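Local coordinates for protein beta-agarase (Persicobacter, PDB 6AII) that hydrolyses agarose as a family GH16 beta-agarase, releasing neoagarobiose through a catalytic domain that also binds calcium, at residues A[195-200]-A[266-271]. Residues are numbered along the deposited sequence; the frame is centred on the assembly and turned at random.
Sequences DEEGVY and DKYNYT
Lys267 reaches out fully extended and crosses the Glu197 side chain at a slant, its CD and CE passing OE1, and delivers its ammonium to two oxygens of that one residue. Lys267 NZ donates to the backbone O of Glu197 at 2.7 Å, approaching well off the carbonyl plane (32° tilt), and makes a salt bridge, nearly end-on to the C-O bond, to OE1 of Glu197 at 3.1 Å. That same OE1 takes a second donor, Tyr268 OH, at a short 2.5 Å from Glu197 OE1 and on the syn lone pair. The carboxylate therefore sits at the edge of the phenol ring, the two planes turned 56° apart. Glu197 gets there by a bend at chi2 (-80°), which folds the carboxylate back so that OE1 and the main-chain O serve one ammonium. Lys267 CG lies 3.8 Å above the centre of the Tyr268 ring, so the root of the lysine chain packs on the face of the neighbouring ring. A water accepts a weak bond from NZ and donates to Glu196 O. With an alanine here in place of Glu197, the Tyr268 hydroxyl would probably lose this acceptor and the lysine its carboxylate mate, though its cation-pi partner Phe262 would remain. Past the type I turn from Asp266 to Asn269, the Asp266 carboxylate holds the chain that follows, OD1 taking Tyr270 N and OD2 taking Thr271 N and OG1. These are surface loops of the GH16 beta-sandwich (jelly-roll) fold, one joining strands 189-191 and 203-204, the other 255-259 and 280-287; Tyr191 of strand 189-191 touches both Glu197 and Lys267.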
ATOM      1  N   ASP A 195       4.291  -4.867  17.437  1.00 20.64           N
ATOM      2  CA  ASP A 195       4.900  -4.768  18.792  1.00 19.81           C
ATOM      3  C   ASP A 195       4.443  -5.944  19.673  1.00 20.99           C
ATOM      4  O   ASP A 195       5.316  -6.513  20.365  1.00 22.67           O
ATOM      5  CB  ASP A 195       4.621  -3.440  19.485  1.00 19.62           C
ATOM      6  CG  ASP A 195       5.238  -2.221  18.839  1.00 22.16           C
ATOM      7  OD1 ASP A 195       6.018  -2.402  17.888  1.00 21.54           O
ATOM      8  OD2 ASP A 195       4.919  -1.113  19.316  1.00 23.89           O
ATOM      9  N   GLU A 196       3.161  -6.271  19.608  1.00 21.18           N
ATOM     10  CA  GLU A 196       2.521  -7.288  20.454  1.00 23.74           C
ATOM     11  C   GLU A 196       3.031  -8.672  20.066  1.00 25.05           C
ATOM     12  O   GLU A 196       2.911  -9.610  20.874  1.00 28.16           O
ATOM     13  CB  GLU A 196       0.996  -7.210  20.407  1.00 24.53           C
ATOM     14  CG  GLU A 196       0.444  -5.904  20.943  1.00 26.13           C
ATOM     15  CD  GLU A 196       0.532  -4.724  19.976  1.00 28.75           C
ATOM     16  OE1 GLU A 196       0.758  -4.976  18.750  1.00 26.74           O
ATOM     17  OE2 GLU A 196       0.362  -3.581  20.437  1.00 26.97           O
ATOM     18  N   GLU A 197       3.634  -8.830  18.882  1.00 23.01           N
ATOM     19  CA  GLU A 197       4.239 -10.105  18.502  1.00 24.61           C
ATOM     20  C   GLU A 197       5.759 -10.080  18.710  1.00 24.09           C
ATOM     21  O   GLU A 197       6.441 -11.075  18.420  1.00 26.02           O
ATOM     22  CB  GLU A 197       3.904 -10.411  17.048  1.00 22.13           C
ATOM     23  CG  GLU A 197       2.454 -10.648  16.751  1.00 24.28           C
ATOM     24  CD  GLU A 197       1.929 -12.049  17.091  1.00 27.55           C
ATOM     25  OE1 GLU A 197       2.657 -12.800  17.806  1.00 27.65           O
ATOM     26  OE2 GLU A 197       0.843 -12.384  16.580  1.00 30.53           O
ATOM     27  N   GLY A 198       6.317  -8.987  19.202  1.00 22.63           N
ATOM     28  CA  GLY A 198       7.721  -8.877  19.445  1.00 23.32           C
ATOM     29  C   GLY A 198       8.555  -8.549  18.225  1.00 25.03           C
ATOM     30  O   GLY A 198       9.746  -8.830  18.195  1.00 26.98           O
ATOM     31  N   VAL A 199       7.943  -7.869  17.240  1.00 22.14           N
ATOM     32  CA  VAL A 199       8.682  -7.415  16.084  1.00 20.27           C
ATOM     33  C   VAL A 199       8.416  -5.903  15.917  1.00 21.17           C
ATOM     34  O   VAL A 199       7.299  -5.531  15.538  1.00 21.31           O
ATOM     35  CB  VAL A 199       8.311  -8.211  14.811  1.00 24.19           C
ATOM     36  CG1 VAL A 199       9.170  -7.775  13.638  1.00 22.92           C
ATOM     37  CG2 VAL A 199       8.409  -9.718  14.996  1.00 27.04           C
ATOM     38  N   TYR A 200       9.419  -5.087  16.227  1.00 21.61           N
ATOM     39  CA  TYR A 200       9.335  -3.661  16.417  1.00 20.40           C
ATOM     40  C   TYR A 200       9.596  -2.870  15.113  1.00 21.19           C
ATOM     41  O   TYR A 200      10.209  -3.379  14.162  1.00 21.95           O
ATOM     42  CB  TYR A 200      10.277  -3.249  17.550  1.00 22.31           C
ATOM     43  CG  TYR A 200       9.929  -3.999  18.816  1.00 24.66           C
ATOM     44  CD1 TYR A 200       8.727  -3.756  19.450  1.00 30.65           C
ATOM     45  CD2 TYR A 200      10.766  -4.986  19.300  1.00 30.83           C
ATOM     46  CE1 TYR A 200       8.366  -4.478  20.582  1.00 32.07           C
ATOM     47  CE2 TYR A 200      10.418  -5.711  20.421  1.00 33.29           C
ATOM     48  CZ  TYR A 200       9.201  -5.482  21.026  1.00 33.57           C
ATOM     49  OH  TYR A 200       8.885  -6.210  22.143  1.00 43.46           O
ATOM     50  N   ASP A 266       6.986 -15.687   9.470  1.00 24.62           N
ATOM     51  CA  ASP A 266       5.899 -16.693   9.694  1.00 24.43           C
ATOM     52  C   ASP A 266       6.041 -17.284  11.090  1.00 25.19           C
ATOM     53  O   ASP A 266       6.525 -18.397  11.275  1.00 25.49           O
ATOM     54  CB  ASP A 266       5.920 -17.749   8.592  1.00 26.28           C
ATOM     55  CG  ASP A 266       4.818 -18.799   8.745  1.00 27.76           C
ATOM     56  OD1 ASP A 266       3.801 -18.493   9.425  1.00 25.49           O
ATOM     57  OD2 ASP A 266       4.970 -19.881   8.143  1.00 26.94           O
ATOM     58  N   LYS A 267       5.640 -16.521  12.068  1.00 22.90           N
ATOM     59  CA  LYS A 267       5.985 -16.788  13.448  1.00 23.35           C
ATOM     60  C   LYS A 267       5.398 -18.125  13.921  1.00 25.08           C
ATOM     61  O   LYS A 267       6.071 -18.828  14.677  1.00 28.87           O
ATOM     62  CB  LYS A 267       5.452 -15.659  14.322  1.00 23.87           C
ATOM     63  CG  LYS A 267       5.691 -15.846  15.805  1.00 26.79           C
ATOM     64  CD  LYS A 267       5.345 -14.617  16.623  1.00 26.93           C
ATOM     65  CE  LYS A 267       5.659 -14.815  18.095  1.00 28.19           C
ATOM     66  NZ  LYS A 267       5.425 -13.579  18.894  1.00 28.35           N
ATOM     67  N   TYR A 268       4.191 -18.394  13.516  1.00 26.28           N
ATOM     68  CA  TYR A 268       3.423 -19.562  14.048  1.00 28.69           C
ATOM     69  C   TYR A 268       3.391 -20.668  12.989  1.00 31.06           C
ATOM     70  O   TYR A 268       2.582 -21.589  13.116  1.00 30.07           O
ATOM     71  CB  TYR A 268       2.024 -19.114  14.450  1.00 27.83           C
ATOM     72  CG  TYR A 268       2.039 -18.095  15.538  1.00 30.09           C
ATOM     73  CD1 TYR A 268       2.368 -18.426  16.836  1.00 29.05           C
ATOM     74  CD2 TYR A 268       1.792 -16.753  15.243  1.00 31.65           C
ATOM     75  CE1 TYR A 268       2.442 -17.463  17.822  1.00 33.73           C
ATOM     76  CE2 TYR A 268       1.847 -15.787  16.223  1.00 31.31           C
ATOM     77  CZ  TYR A 268       2.141 -16.139  17.527  1.00 32.69           C
ATOM     78  OH  TYR A 268       2.166 -15.181  18.489  1.00 28.83           O
ATOM     79  N   ASN A 269       4.224 -20.558  11.965  1.00 29.03           N
ATOM     80  CA  ASN A 269       4.359 -21.565  10.885  1.00 32.35           C
ATOM     81  C   ASN A 269       3.021 -21.880  10.222  1.00 34.52           C
ATOM     82  O   ASN A 269       2.580 -23.034  10.135  1.00 36.58           O
ATOM     83  CB  ASN A 269       4.969 -22.870  11.383  1.00 35.41           C
ATOM     84  CG  ASN A 269       5.240 -23.807  10.224  1.00 41.02           C
ATOM     85  OD1 ASN A 269       5.084 -23.420   9.063  1.00 43.63           O
ATOM     86  ND2 ASN A 269       5.539 -25.061  10.524  1.00 39.70           N
ATOM     87  N   TYR A 270       2.383 -20.864   9.718  1.00 26.22           N
ATOM     88  CA  TYR A 270       1.187 -21.037   8.949  1.00 27.58           C
ATOM     89  C   TYR A 270       1.463 -21.396   7.488  1.00 32.52           C
ATOM     90  O   TYR A 270       0.476 -21.620   6.746  1.00 35.75           O
ATOM     91  CB  TYR A 270       0.312 -19.801   8.913  1.00 28.80           C
ATOM     92  CG  TYR A 270      -0.154 -19.297  10.237  1.00 28.22           C
ATOM     93  CD1 TYR A 270      -0.349 -20.143  11.329  1.00 28.94           C
ATOM     94  CD2 TYR A 270      -0.515 -17.974  10.369  1.00 25.63           C
ATOM     95  CE1 TYR A 270      -0.806 -19.644  12.536  1.00 28.89           C
ATOM     96  CE2 TYR A 270      -0.953 -17.468  11.571  1.00 27.83           C
ATOM     97  CZ  TYR A 270      -1.111 -18.301  12.663  1.00 30.67           C
ATOM     98  OH  TYR A 270      -1.562 -17.797  13.864  1.00 30.54           O
ATOM     99  N   THR A 271       2.719 -21.439   7.043  1.00 30.55           N
ATOM    100  CA  THR A 271       3.029 -21.717   5.647  1.00 31.18           C
ATOM    101  C   THR A 271       3.657 -23.097   5.494  1.00 34.43           C
ATOM    102  O   THR A 271       4.192 -23.392   4.462  1.00 34.21           O
ATOM    103  CB  THR A 271       3.978 -20.652   5.063  1.00 30.15           C
ATOM    104  OG1 THR A 271       5.255 -20.758   5.681  1.00 27.63           O
ATOM    105  CG2 THR A 271       3.415 -19.259   5.229  1.00 29.51           C
TER
HETATM  106  O   HOH W   1       4.307 -12.153  21.488  1.00 49.99           O